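PDB 2WQL: major allergen DAU C 1 from Daucus carota, which belongs to the Bet v 1 family of plant-defence allergens, probably binds small hydrophobic ligands in an internal cavity and may take part in abscisic-acid signalling. Local coordinates for residues I98-V103 with T116-H121; A50-I55 with V69-V74; S62-M67 with D87-L92. The protein carries 4 engineered substitutions. One frame throughout, in Å; residues are numbered along the deposited sequence.

Interaction 1. Residues I98-V103 with T116-H121. Engineered in segment 98-103: Met102 (natural residue Leu). With P4C (O-acetaldehydyl-hexaethylene glycol), chain E.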
ATOM      1  N   ILE A  98      -9.989 -28.317  -5.855  1.00 24.62           N
ATOM      2  CA  ILE A  98      -9.477 -26.978  -5.552  1.00 24.66           C
ATOM      3  C   ILE A  98      -8.564 -26.511  -6.687  1.00 25.23           C
ATOM      4  O   ILE A  98      -7.435 -26.960  -6.817  1.00 25.30           O
ATOM      5  CB  ILE A  98      -8.720 -26.911  -4.214  1.00 24.43           C
ATOM      6  CG1 ILE A  98      -9.570 -27.465  -3.069  1.00 23.96           C
ATOM      7  CG2 ILE A  98      -8.316 -25.474  -3.895  1.00 23.58           C
ATOM      8  CD1 ILE A  98      -8.851 -27.545  -1.764  1.00 21.89           C
ATOM      9  N   GLU A  99      -9.083 -25.621  -7.520  1.00 25.89           N
ATOM     10  CA  GLU A  99      -8.366 -25.125  -8.701  1.00 26.53           C
ATOM     11  C   GLU A  99      -7.520 -23.934  -8.253  1.00 26.31           C
ATOM     12  O   GLU A  99      -8.049 -23.007  -7.679  1.00 26.68           O
ATOM     13  CB  GLU A  99      -9.396 -24.719  -9.768  1.00 26.65           C
ATOM     14  CG  GLU A  99      -8.873 -24.189 -11.092  1.00 28.66           C
ATOM     15  CD  GLU A  99      -9.957 -23.418 -11.885  1.00 31.79           C
ATOM     16  OE1 GLU A  99     -11.147 -23.853 -11.880  1.00 33.35           O
ATOM     17  OE2 GLU A  99      -9.616 -22.378 -12.507  1.00 33.17           O
ATOM     18  N   THR A 100      -6.209 -23.970  -8.487  1.00 26.36           N
ATOM     19  CA  THR A 100      -5.333 -22.861  -8.085  1.00 26.64           C
ATOM     20  C   THR A 100      -4.527 -22.256  -9.245  1.00 26.19           C
ATOM     21  O   THR A 100      -4.136 -22.928 -10.182  1.00 26.31           O
ATOM     22  CB  THR A 100      -4.336 -23.273  -6.983  1.00 26.90           C
ATOM     23  OG1 THR A 100      -3.260 -24.021  -7.563  1.00 29.02           O
ATOM     24  CG2 THR A 100      -5.006 -24.111  -5.928  1.00 27.15           C
ATOM     25  N   HIS A 101      -4.275 -20.963  -9.156  1.00 26.09           N
ATOM     26  CA  HIS A 101      -3.524 -20.221 -10.188  1.00 25.70           C
ATOM     27  C   HIS A 101      -2.532 -19.297  -9.499  1.00 25.51           C
ATOM     28  O   HIS A 101      -2.925 -18.455  -8.709  1.00 25.47           O
ATOM     29  CB  HIS A 101      -4.459 -19.374 -11.035  1.00 25.43           C
ATOM     30  CG  HIS A 101      -5.528 -20.161 -11.725  1.00 25.85           C
ATOM     31  ND1 HIS A 101      -5.344 -20.732 -12.969  1.00 27.08           N
ATOM     32  CD2 HIS A 101      -6.786 -20.488 -11.345  1.00 25.81           C
ATOM     33  CE1 HIS A 101      -6.446 -21.370 -13.324  1.00 27.29           C
ATOM     34  NE2 HIS A 101      -7.336 -21.234 -12.356  1.00 26.49           N
ATOM     35  N   MET A 102      -1.250 -19.487  -9.767  1.00 25.39           N
ATOM     36  CA  MET A 102      -0.215 -18.756  -9.067  1.00 25.47           C
ATOM     37  C   MET A 102       0.644 -17.969 -10.040  1.00 25.15           C
ATOM     38  O   MET A 102       0.984 -18.450 -11.126  1.00 25.07           O
ATOM     39  CB  MET A 102       0.671 -19.722  -8.297  1.00 25.87           C
ATOM     40  CG  MET A 102       1.583 -19.052  -7.323  1.00 27.44           C
ATOM     41  SD  MET A 102       2.702 -20.226  -6.571  1.00 34.29           S
ATOM     42  CE  MET A 102       3.821 -20.484  -7.950  1.00 30.80           C
ATOM     43  N   VAL A 103       1.003 -16.756  -9.650  1.00 24.63           N
ATOM     44  CA  VAL A 103       1.952 -15.978 -10.430  1.00 24.52           C
ATOM     45  C   VAL A 103       2.919 -15.285  -9.470  1.00 24.11           C
ATOM     46  O   VAL A 103       2.507 -14.804  -8.434  1.00 24.36           O
ATOM     47  CB  VAL A 103       1.229 -14.963 -11.353  1.00 24.57           C
ATOM     48  CG1 VAL A 103       0.458 -13.931 -10.532  1.00 24.51           C
ATOM     49  CG2 VAL A 103       2.210 -14.285 -12.304  1.00 24.71           C
ATOM     50  N   THR A 116      -1.535 -16.084  -5.282  1.00 26.02           N
ATOM     51  CA  THR A 116      -2.270 -17.316  -5.578  1.00 26.41           C
ATOM     52  C   THR A 116      -3.766 -17.102  -5.439  1.00 26.30           C
ATOM     53  O   THR A 116      -4.231 -16.525  -4.472  1.00 26.32           O
ATOM     54  CB  THR A 116      -1.872 -18.478  -4.650  1.00 26.65           C
ATOM     55  OG1 THR A 116      -0.448 -18.641  -4.684  1.00 28.15           O
ATOM     56  CG2 THR A 116      -2.560 -19.790  -5.085  1.00 26.57           C
ATOM     57  N   THR A 117      -4.511 -17.590  -6.415  1.00 26.12           N
ATOM     58  CA  THR A 117      -5.963 -17.602  -6.369  1.00 26.05           C
ATOM     59  C   THR A 117      -6.417 -19.051  -6.334  1.00 25.65           C
ATOM     60  O   THR A 117      -6.004 -19.852  -7.166  1.00 25.79           O
ATOM     61  CB  THR A 117      -6.556 -16.940  -7.637  1.00 26.28           C
ATOM     62  OG1 THR A 117      -6.139 -15.569  -7.689  1.00 26.64           O
ATOM     63  CG2 THR A 117      -8.080 -17.060  -7.643  1.00 25.54           C
ATOM     64  N   ALA A 118      -7.258 -19.374  -5.364  1.00 25.34           N
ATOM     65  CA  ALA A 118      -7.828 -20.692  -5.216  1.00 24.85           C
ATOM     66  C   ALA A 118      -9.335 -20.601  -5.486  1.00 25.04           C
ATOM     67  O   ALA A 118     -10.016 -19.683  -4.967  1.00 24.79           O
ATOM     68  CB  ALA A 118      -7.568 -21.193  -3.830  1.00 24.57           C
ATOM     69  N   ILE A 119      -9.848 -21.538  -6.295  1.00 25.01           N
ATOM     70  CA  ILE A 119     -11.271 -21.625  -6.590  1.00 25.02           C
ATOM     71  C   ILE A 119     -11.768 -22.984  -6.143  1.00 25.11           C
ATOM     72  O   ILE A 119     -11.259 -24.007  -6.600  1.00 24.90           O
ATOM     73  CB  ILE A 119     -11.549 -21.419  -8.074  1.00 25.28           C
ATOM     74  CG1 ILE A 119     -11.001 -20.059  -8.530  1.00 25.94           C
ATOM     75  CG2 ILE A 119     -13.041 -21.523  -8.347  1.00 24.26           C
ATOM     76  CD1 ILE A 119     -10.992 -19.864 -10.020  1.00 27.05           C
ATOM     77  N   PHE A 120     -12.744 -22.984  -5.231  1.00 25.29           N
ATOM     78  CA  PHE A 120     -13.281 -24.211  -4.646  1.00 25.56           C
ATOM     79  C   PHE A 120     -14.559 -24.657  -5.362  1.00 25.62           C
ATOM     80  O   PHE A 120     -15.594 -23.995  -5.289  1.00 25.81           O
ATOM     81  CB  PHE A 120     -13.582 -24.011  -3.153  1.00 25.79           C
ATOM     82  CG  PHE A 120     -12.433 -23.460  -2.367  1.00 26.56           C
ATOM     83  CD1 PHE A 120     -12.332 -22.109  -2.136  1.00 27.35           C
ATOM     84  CD2 PHE A 120     -11.451 -24.301  -1.857  1.00 27.37           C
ATOM     85  CE1 PHE A 120     -11.273 -21.595  -1.408  1.00 27.84           C
ATOM     86  CE2 PHE A 120     -10.388 -23.804  -1.129  1.00 27.00           C
ATOM     87  CZ  PHE A 120     -10.293 -22.449  -0.908  1.00 27.54           C
ATOM     88  N   HIS A 121     -14.483 -25.801  -6.025  1.00 25.64           N
ATOM     89  CA  HIS A 121     -15.634 -26.409  -6.659  1.00 25.56           C
ATOM     90  C   HIS A 121     -16.285 -27.411  -5.724  1.00 25.54           C
ATOM     91  O   HIS A 121     -15.689 -28.441  -5.403  1.00 25.69           O
ATOM     92  CB  HIS A 121     -15.199 -27.115  -7.938  1.00 25.71           C
ATOM     93  CG  HIS A 121     -14.592 -26.192  -8.943  1.00 26.06           C
ATOM     94  ND1 HIS A 121     -15.347 -25.317  -9.699  1.00 26.45           N
ATOM     95  CD2 HIS A 121     -13.300 -25.986  -9.299  1.00 26.45           C
ATOM     96  CE1 HIS A 121     -14.543 -24.622 -10.487  1.00 27.08           C
ATOM     97  NE2 HIS A 121     -13.297 -25.004 -10.261  1.00 26.80           N
TER
HETATM   98  O1  P4C E 200       4.823 -26.916  -6.560  1.00 44.82           O
HETATM   99  C2  P4C E 200       3.762 -26.574  -6.044  1.00 42.98           C
HETATM  100  C3  P4C E 200       3.352 -25.115  -5.961  1.00 41.99           C
HETATM  101  O4  P4C E 200       2.035 -25.062  -5.382  1.00 42.74           O
HETATM  102  C5  P4C E 200       1.271 -23.852  -5.588  1.00 40.77           C
HETATM  103  C6  P4C E 200      -0.214 -24.172  -5.363  1.00 40.48           C
HETATM  104  O7  P4C E 200      -0.614 -23.864  -4.031  1.00 41.48           O
HETATM  105  C8  P4C E 200      -0.731 -22.454  -3.737  1.00 41.56           C
HETATM  106  C9  P4C E 200       0.000 -22.013  -2.448  1.00 40.39           C
HETATM  107  O10 P4C E 200       1.114 -21.138  -2.751  1.00 38.26           O
HETATM  108  C11 P4C E 200       2.127 -21.074  -1.729  1.00 35.38           C
HETATM  109  C12 P4C E 200       3.412 -21.775  -2.166  1.00 34.68           C
HETATM  110  O13 P4C E 200       3.719 -22.863  -1.280  1.00 34.28           O
HETATM  111  C14 P4C E 200       4.949 -23.543  -1.565  1.00 33.33           C
HETATM  112  C15 P4C E 200       4.755 -24.605  -2.642  1.00 34.50           C
HETATM  113  O16 P4C E 200       4.670 -25.913  -2.073  1.00 37.06           O
HETATM  114  C17 P4C E 200       3.869 -26.852  -2.829  1.00 39.01           C
HETATM  115  C18 P4C E 200       3.131 -27.842  -1.899  1.00 40.07           C
HETATM  116  O19 P4C E 200       1.944 -28.414  -2.502  1.00 41.22           O
HETATM  117  C20 P4C E 200       0.693 -27.914  -1.988  1.00 41.31           C
HETATM  118  C21 P4C E 200      -0.397 -27.963  -3.078  1.00 42.05           C
HETATM  119  O22 P4C E 200      -1.097 -26.714  -3.290  1.00 42.60           O
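Glu99 and Ile119 face each other as an antiparallel hydrogen-bonded pair, Glu99 N giving its hydrogen to Ile119 O (2.9 Å) and Ile119 N to Glu99 O. His101 and Thr117 repeat the pattern two residues on, and the short strand axes run at 165° to each other. Side-chain hydrogen bonds centre on the Glu99 carboxylate, which lies between two imidazoles. His121 NE2 reaches Glu99 OE1 (2.9 Å) almost straight, on the anti side of that oxygen, somewhat out of the carboxylate plane but in the plane of the imidazole. OE2 of Glu99 accepts from His101 NE2 (2.6 Å) through its anti lone pair. Glu99 CG is anti to the backbone N (chi1 -179°); the extended side chain runs beside Ile119, whose CD1 comes to 3.8 Å from Glu99 OE2. These strands form a hairpin in the curved antiparallel sheet of the Bet v 1 fold, whose concave side lines the ligand pocket. On the pocket face, with Ile98, Thr100, Met102, Thr116 and Phe120, Ile98 CG2 touches Phe120 CE2 (3.8 Å), engineered Met102 meets Thr116 OG1 through CG, and Thr116 CG2 packs on C8 of the bound glycol (3.5 Å). Thr100 OG1, hydrogen-bonded to Ser83 O, also borders the ligand.

Interaction 2. Residues A50-I55 with V69-V74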
ATOM      1  N   ALA A  50       2.846 -29.910 -17.428  1.00 23.47           N
ATOM      2  CA  ALA A  50       1.417 -30.191 -17.460  1.00 23.12           C
ATOM      3  C   ALA A  50       1.181 -31.684 -17.477  1.00 22.83           C
ATOM      4  O   ALA A  50       1.895 -32.410 -18.149  1.00 22.57           O
ATOM      5  CB  ALA A  50       0.772 -29.557 -18.665  1.00 22.93           C
ATOM      6  N   GLY A  51       0.190 -32.132 -16.711  1.00 22.70           N
ATOM      7  CA  GLY A  51      -0.149 -33.545 -16.612  1.00 22.58           C
ATOM      8  C   GLY A  51       0.510 -34.263 -15.456  1.00 22.36           C
ATOM      9  O   GLY A  51       0.113 -35.368 -15.111  1.00 22.25           O
ATOM     10  N   THR A  52       1.516 -33.643 -14.859  1.00 22.32           N
ATOM     11  CA  THR A  52       2.204 -34.219 -13.717  1.00 22.60           C
ATOM     12  C   THR A  52       1.240 -34.333 -12.531  1.00 22.35           C
ATOM     13  O   THR A  52       0.441 -33.439 -12.285  1.00 22.36           O
ATOM     14  CB  THR A  52       3.417 -33.352 -13.317  1.00 22.87           C
ATOM     15  OG1 THR A  52       4.361 -33.332 -14.393  1.00 23.36           O
ATOM     16  CG2 THR A  52       4.096 -33.894 -12.043  1.00 22.59           C
ATOM     17  N   VAL A  53       1.314 -35.444 -11.813  1.00 22.15           N
ATOM     18  CA  VAL A  53       0.435 -35.704 -10.685  1.00 22.12           C
ATOM     19  C   VAL A  53       1.296 -36.115  -9.487  1.00 22.40           C
ATOM     20  O   VAL A  53       2.109 -37.021  -9.569  1.00 22.41           O
ATOM     21  CB  VAL A  53      -0.591 -36.826 -11.009  1.00 22.06           C
ATOM     22  CG1 VAL A  53      -1.384 -37.183  -9.781  1.00 21.62           C
ATOM     23  CG2 VAL A  53      -1.529 -36.418 -12.140  1.00 21.04           C
ATOM     24  N   ARG A  54       1.111 -35.440  -8.369  1.00 23.04           N
ATOM     25  CA  ARG A  54       1.829 -35.763  -7.137  1.00 23.61           C
ATOM     26  C   ARG A  54       0.881 -36.281  -6.069  1.00 23.70           C
ATOM     27  O   ARG A  54      -0.098 -35.621  -5.734  1.00 23.52           O
ATOM     28  CB  ARG A  54       2.530 -34.522  -6.596  1.00 24.00           C
ATOM     29  CG  ARG A  54       3.680 -34.022  -7.455  1.00 24.78           C
ATOM     30  CD  ARG A  54       4.369 -32.825  -6.814  1.00 25.48           C
ATOM     31  NE  ARG A  54       5.601 -32.511  -7.527  1.00 26.73           N
ATOM     32  CZ  ARG A  54       5.687 -31.737  -8.605  1.00 26.80           C
ATOM     33  NH1 ARG A  54       4.615 -31.159  -9.110  1.00 25.84           N
ATOM     34  NH2 ARG A  54       6.860 -31.535  -9.186  1.00 27.66           N
ATOM     35  N   ILE A  55       1.177 -37.460  -5.535  1.00 24.06           N
ATOM     36  CA  ILE A  55       0.432 -38.013  -4.405  1.00 24.60           C
ATOM     37  C   ILE A  55       1.222 -37.740  -3.116  1.00 24.98           C
ATOM     38  O   ILE A  55       2.269 -38.332  -2.888  1.00 24.93           O
ATOM     39  CB  ILE A  55       0.170 -39.525  -4.571  1.00 24.73           C
ATOM     40  CG1 ILE A  55      -0.568 -39.796  -5.897  1.00 25.46           C
ATOM     41  CG2 ILE A  55      -0.650 -40.072  -3.395  1.00 24.12           C
ATOM     42  CD1 ILE A  55      -0.722 -41.288  -6.277  1.00 25.26           C
ATOM     43  N   VAL A  69      -2.308 -33.769  -6.134  1.00 23.69           N
ATOM     44  CA  VAL A  69      -2.275 -32.489  -6.849  1.00 23.29           C
ATOM     45  C   VAL A  69      -1.802 -32.669  -8.286  1.00 23.05           C
ATOM     46  O   VAL A  69      -0.729 -33.201  -8.516  1.00 22.66           O
ATOM     47  CB  VAL A  69      -1.334 -31.503  -6.136  1.00 23.26           C
ATOM     48  CG1 VAL A  69      -1.297 -30.148  -6.855  1.00 22.20           C
ATOM     49  CG2 VAL A  69      -1.764 -31.351  -4.693  1.00 23.29           C
ATOM     50  N   ARG A  70      -2.607 -32.196  -9.234  1.00 22.94           N
ATOM     51  CA  ARG A  70      -2.281 -32.259 -10.654  1.00 23.09           C
ATOM     52  C   ARG A  70      -1.746 -30.912 -11.100  1.00 23.10           C
ATOM     53  O   ARG A  70      -2.299 -29.890 -10.727  1.00 23.30           O
ATOM     54  CB  ARG A  70      -3.527 -32.604 -11.458  1.00 23.12           C
ATOM     55  CG  ARG A  70      -3.343 -32.628 -12.962  1.00 24.00           C
ATOM     56  CD  ARG A  70      -4.650 -32.952 -13.664  1.00 24.34           C
ATOM     57  NE  ARG A  70      -5.607 -31.863 -13.495  1.00 24.85           N
ATOM     58  CZ  ARG A  70      -6.903 -32.010 -13.249  1.00 24.66           C
ATOM     59  NH1 ARG A  70      -7.444 -33.204 -13.125  1.00 25.07           N
ATOM     60  NH2 ARG A  70      -7.663 -30.943 -13.110  1.00 24.39           N
ATOM     61  N   THR A  71      -0.674 -30.910 -11.890  1.00 23.06           N
ATOM     62  CA  THR A  71      -0.185 -29.690 -12.527  1.00 23.05           C
ATOM     63  C   THR A  71      -0.925 -29.502 -13.852  1.00 23.08           C
ATOM     64  O   THR A  71      -0.850 -30.373 -14.705  1.00 22.54           O
ATOM     65  CB  THR A  71       1.330 -29.773 -12.854  1.00 23.35           C
ATOM     66  OG1 THR A  71       2.092 -30.045 -11.667  1.00 23.17           O
ATOM     67  CG2 THR A  71       1.829 -28.460 -13.505  1.00 22.80           C
ATOM     68  N   ASP A  72      -1.612 -28.366 -14.007  1.00 23.22           N
ATOM     69  CA  ASP A  72      -2.379 -28.051 -15.210  1.00 23.39           C
ATOM     70  C   ASP A  72      -1.527 -27.294 -16.220  1.00 23.54           C
ATOM     71  O   ASP A  72      -1.693 -27.465 -17.418  1.00 23.65           O
ATOM     72  CB  ASP A  72      -3.610 -27.230 -14.859  1.00 23.62           C
ATOM     73  CG  ASP A  72      -4.510 -27.924 -13.847  1.00 25.32           C
ATOM     74  OD1 ASP A  72      -5.055 -29.001 -14.168  1.00 27.55           O
ATOM     75  OD2 ASP A  72      -4.682 -27.380 -12.722  1.00 27.90           O
ATOM     76  N   ALA A  73      -0.620 -26.443 -15.742  1.00 23.92           N
ATOM     77  CA  ALA A  73       0.198 -25.588 -16.630  1.00 23.97           C
ATOM     78  C   ALA A  73       1.409 -25.022 -15.880  1.00 24.21           C
ATOM     79  O   ALA A  73       1.341 -24.720 -14.684  1.00 24.22           O
ATOM     80  CB  ALA A  73      -0.631 -24.457 -17.222  1.00 23.45           C
ATOM     81  N   VAL A  74       2.522 -24.909 -16.590  1.00 24.57           N
ATOM     82  CA  VAL A  74       3.722 -24.235 -16.094  1.00 24.79           C
ATOM     83  C   VAL A  74       4.236 -23.287 -17.160  1.00 24.89           C
ATOM     84  O   VAL A  74       4.333 -23.662 -18.329  1.00 24.57           O
ATOM     85  CB  VAL A  74       4.867 -25.203 -15.818  1.00 24.94           C
ATOM     86  CG1 VAL A  74       5.892 -24.584 -14.890  1.00 24.72           C
ATOM     87  CG2 VAL A  74       4.363 -26.485 -15.228  1.00 25.79           C
TER
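Thr71 OG1 lies at the edge of the Arg54 guanidinium, near its plane and 3.8 Å from Arg54 NH1, while Thr52 CG2 lies 4.0 Å over one face of that group, nearer its margin than its middle. The Arg54 side chain runs out straight as far as NE and passes that of Thr71 at a slant. Their hydrogen-bonding partners are elsewhere: Arg54 NH2 forms a salt bridge with Asp28, and Thr71 OG1 is hydrogen-bonded to the Tyr81 hydroxyl.

The second guanidinium, that of Arg70, has Asp72 OD1 at its edge. A chi3 of 68° turns NE out of the extended line, and NE forms a salt bridge with Asp72 OD1 (3.0 Å) within the same strand. That oxygen is met on its syn side, 25° out of the carboxylate plane; NH2 of Arg70 adds a weak bond to it. Asp72 OD2 is hydrogen-bonded to Thr84.

Four backbone hydrogen bonds join the segments. Arg54 and Val69 form a hydrogen-bonded pair, with Arg54 N to Val69 O at 2.9 Å and the return bond from Val69 N to Arg54 O. Thr71 N then reaches Thr52 O (2.8 Å), and Gly51 N reaches Thr71 O (2.9 Å), so pairing begins in residues 50-52, before the strand proper starts at Val53. Beyond this, Ala50 CB touches Asp72 O at 3.5 Å. Val53 and Arg70, a non-hydrogen-bonded pair, carry side chains on the face away from Arg54 and Val69.

Asp72 and Ala73 both face Asp82, a classic beta bulge, while the pairing with residues 50-55 belongs to a beta hairpin of the Bet v 1 sheet, with Val69 lining the glycol-binding pocket.

Interaction 3. Residues S62-M67 with D87-L92. Engineered in segment 62-67: Thr66 (natural residue Ser).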
ATOM      1  N   SER A  62      -1.532 -35.449  11.514  1.00 29.23           N
ATOM      2  CA  SER A  62      -1.820 -34.137  10.920  1.00 29.19           C
ATOM      3  C   SER A  62      -3.300 -33.899  10.571  1.00 29.25           C
ATOM      4  O   SER A  62      -4.022 -34.835  10.261  1.00 29.22           O
ATOM      5  CB  SER A  62      -0.953 -33.931   9.675  1.00 29.26           C
ATOM      6  OG  SER A  62       0.406 -34.266   9.950  1.00 29.30           O
ATOM      7  N   PRO A  63      -3.751 -32.630  10.623  1.00 29.44           N
ATOM      8  CA  PRO A  63      -5.148 -32.332  10.306  1.00 29.48           C
ATOM      9  C   PRO A  63      -5.521 -32.731   8.890  1.00 29.55           C
ATOM     10  O   PRO A  63      -6.638 -33.181   8.667  1.00 29.84           O
ATOM     11  CB  PRO A  63      -5.231 -30.806  10.473  1.00 29.46           C
ATOM     12  CG  PRO A  63      -4.113 -30.469  11.407  1.00 29.33           C
ATOM     13  CD  PRO A  63      -3.022 -31.416  11.039  1.00 29.45           C
ATOM     14  N   ILE A  64      -4.601 -32.523   7.947  1.00 29.66           N
ATOM     15  CA  ILE A  64      -4.703 -33.062   6.575  1.00 29.45           C
ATOM     16  C   ILE A  64      -3.640 -34.141   6.409  1.00 29.26           C
ATOM     17  O   ILE A  64      -2.453 -33.839   6.535  1.00 29.66           O
ATOM     18  CB  ILE A  64      -4.423 -31.991   5.527  1.00 29.52           C
ATOM     19  CG1 ILE A  64      -5.466 -30.866   5.600  1.00 30.15           C
ATOM     20  CG2 ILE A  64      -4.400 -32.606   4.139  1.00 29.56           C
ATOM     21  CD1 ILE A  64      -5.165 -29.672   4.630  1.00 29.94           C
ATOM     22  N   THR A  65      -4.046 -35.382   6.128  1.00 28.84           N
ATOM     23  CA  THR A  65      -3.080 -36.486   5.985  1.00 28.72           C
ATOM     24  C   THR A  65      -2.694 -36.816   4.526  1.00 28.24           C
ATOM     25  O   THR A  65      -1.594 -37.335   4.292  1.00 28.55           O
ATOM     26  CB  THR A  65      -3.554 -37.794   6.686  1.00 28.75           C
ATOM     27  OG1 THR A  65      -4.386 -38.553   5.807  1.00 28.98           O
ATOM     28  CG2 THR A  65      -4.320 -37.487   7.966  1.00 29.44           C
ATOM     29  N   THR A  66      -3.583 -36.547   3.566  1.00 27.37           N
ATOM     30  CA  THR A  66      -3.338 -36.907   2.153  1.00 26.92           C
ATOM     31  C   THR A  66      -3.884 -35.877   1.177  1.00 26.67           C
ATOM     32  O   THR A  66      -5.001 -35.368   1.365  1.00 26.54           O
ATOM     33  CB  THR A  66      -4.008 -38.255   1.764  1.00 26.81           C
ATOM     34  OG1 THR A  66      -5.414 -38.173   2.022  1.00 26.87           O
ATOM     35  CG2 THR A  66      -3.431 -39.429   2.540  1.00 26.32           C
ATOM     36  N   MET A  67      -3.100 -35.576   0.136  1.00 26.37           N
ATOM     37  CA  MET A  67      -3.584 -34.768  -0.998  1.00 26.22           C
ATOM     38  C   MET A  67      -2.917 -35.168  -2.309  1.00 25.41           C
ATOM     39  O   MET A  67      -1.728 -35.483  -2.334  1.00 25.26           O
ATOM     40  CB  MET A  67      -3.404 -33.274  -0.747  1.00 26.56           C
ATOM     41  CG  MET A  67      -1.993 -32.792  -0.774  1.00 28.73           C
ATOM     42  SD  MET A  67      -1.924 -31.081  -0.183  1.00 34.01           S
ATOM     43  CE  MET A  67      -1.249 -31.317   1.471  1.00 31.60           C
ATOM     44  N   ASP A  87      -7.851 -35.018  -5.080  1.00 25.40           N
ATOM     45  CA  ASP A  87      -8.163 -36.122  -4.172  1.00 26.07           C
ATOM     46  C   ASP A  87      -7.505 -35.871  -2.835  1.00 25.98           C
ATOM     47  O   ASP A  87      -6.615 -35.036  -2.726  1.00 25.31           O
ATOM     48  CB  ASP A  87      -7.681 -37.472  -4.742  1.00 26.47           C
ATOM     49  CG  ASP A  87      -8.353 -38.704  -4.062  1.00 28.75           C
ATOM     50  OD1 ASP A  87      -9.366 -38.536  -3.342  1.00 31.50           O
ATOM     51  OD2 ASP A  87      -7.873 -39.857  -4.266  1.00 30.79           O
ATOM     52  N   GLY A  88      -7.965 -36.599  -1.824  1.00 26.37           N
ATOM     53  CA  GLY A  88      -7.354 -36.589  -0.493  1.00 26.80           C
ATOM     54  C   GLY A  88      -8.318 -36.096   0.564  1.00 26.93           C
ATOM     55  O   GLY A  88      -9.347 -35.502   0.234  1.00 27.04           O
ATOM     56  N   ASP A  89      -7.988 -36.315   1.838  1.00 26.96           N
ATOM     57  CA  ASP A  89      -8.869 -35.835   2.929  1.00 27.20           C
ATOM     58  C   ASP A  89      -8.868 -34.293   3.072  1.00 26.85           C
ATOM     59  O   ASP A  89      -9.688 -33.734   3.799  1.00 26.73           O
ATOM     60  CB  ASP A  89      -8.582 -36.547   4.272  1.00 27.18           C
ATOM     61  CG  ASP A  89      -7.175 -36.314   4.779  1.00 28.24           C
ATOM     62  OD1 ASP A  89      -6.519 -35.359   4.311  1.00 29.61           O
ATOM     63  OD2 ASP A  89      -6.721 -37.079   5.664  1.00 29.50           O
ATOM     64  N   ILE A  90      -7.951 -33.628   2.367  1.00 26.60           N
ATOM     65  CA  ILE A  90      -7.974 -32.174   2.197  1.00 26.51           C
ATOM     66  C   ILE A  90      -9.307 -31.691   1.585  1.00 26.71           C
ATOM     67  O   ILE A  90      -9.733 -30.560   1.827  1.00 26.69           O
ATOM     68  CB  ILE A  90      -6.799 -31.697   1.291  1.00 26.61           C
ATOM     69  CG1 ILE A  90      -6.761 -30.166   1.196  1.00 27.05           C
ATOM     70  CG2 ILE A  90      -6.906 -32.291  -0.107  1.00 25.39           C
ATOM     71  CD1 ILE A  90      -5.481 -29.616   0.564  1.00 28.27           C
ATOM     72  N   LEU A  91      -9.955 -32.539   0.781  1.00 26.65           N
ATOM     73  CA  LEU A  91     -11.244 -32.188   0.174  1.00 26.47           C
ATOM     74  C   LEU A  91     -12.415 -32.337   1.146  1.00 26.81           C
ATOM     75  O   LEU A  91     -13.571 -32.137   0.771  1.00 26.49           O
ATOM     76  CB  LEU A  91     -11.502 -33.046  -1.059  1.00 26.22           C
ATOM     77  CG  LEU A  91     -10.471 -32.946  -2.185  1.00 25.40           C
ATOM     78  CD1 LEU A  91     -10.940 -33.835  -3.307  1.00 24.34           C
ATOM     79  CD2 LEU A  91     -10.244 -31.530  -2.677  1.00 23.21           C
ATOM     80  N   LEU A  92     -12.115 -32.681   2.395  1.00 27.33           N
ATOM     81  CA  LEU A  92     -13.146 -32.900   3.402  1.00 28.04           C
ATOM     82  C   LEU A  92     -14.169 -33.867   2.793  1.00 28.53           C
ATOM     83  O   LEU A  92     -13.810 -34.756   1.995  1.00 29.32           O
ATOM     84  CB  LEU A  92     -13.771 -31.566   3.837  1.00 28.17           C
ATOM     85  CG  LEU A  92     -12.770 -30.410   4.064  1.00 28.79           C
ATOM     86  CD1 LEU A  92     -13.488 -29.082   4.296  1.00 28.43           C
ATOM     87  CD2 LEU A  92     -11.790 -30.708   5.211  1.00 28.10           C
TER
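Across from Thr66 and Met67, the backbone at Gly88 (phi/psi 119°/166°) comes close, Gly88 CA lying 4.2 Å from Met67 CA and 3.2 Å from Thr66 O, before the chain turns into the short 3-10 segment 89-91. The Asp89 carboxylate then reaches back to the other segment. Its OD1 takes Thr65 N through the syn lone pair (3.1 Å) and is met by Thr66 N from above the carboxylate plane (3.3 Å), so two successive amides share one oxygen. The hydroxyl Thr65 OG1 donates to Asp89 OD2 (2.8 Å), again from above the plane, and the two side chains cross at about a right angle. In return, Asp89 N donates to OG1 of engineered Thr66 (3.2 Å). These bonds join the start of strand 66-75 and the residues before it to the loop between strands 80-87 and 95-106 of the Bet v 1 sheet.

Ile90 makes the apolar part. With CG1 anti to its backbone N (chi1 -176°), that atom meets Ile64 CD1 at 3.8 Å, while CG2 packs on Met67 CB (3.7 Å) and CD1 approaches Met67 SD. Ile64 also packs on Phe135 of helix 130-153.

How the interactions relate
All three contacts reach the same antiparallel sheet. Interactions 2 and 3 share strand 66-75: segment 62-67 enters the strand at Thr66 and 69-74 continues it; their centres are about 17 Å apart. Strand 80-87 lies between that strand and 95-106; the centres of interactions 1 and 2 are about 13 Å apart and their nearest atoms about 5 Å, without touching. Interaction 3 does meet interaction 1, through Ile98 CG1 packed on Leu91 CD2 (4.1 Å). The glycol ligand relates them too: Thr100 and Thr116 of interaction 1 and Val69 of interaction 2 line its pocket, while the Met67 side chain of interaction 3 comes within about 4 Å of it.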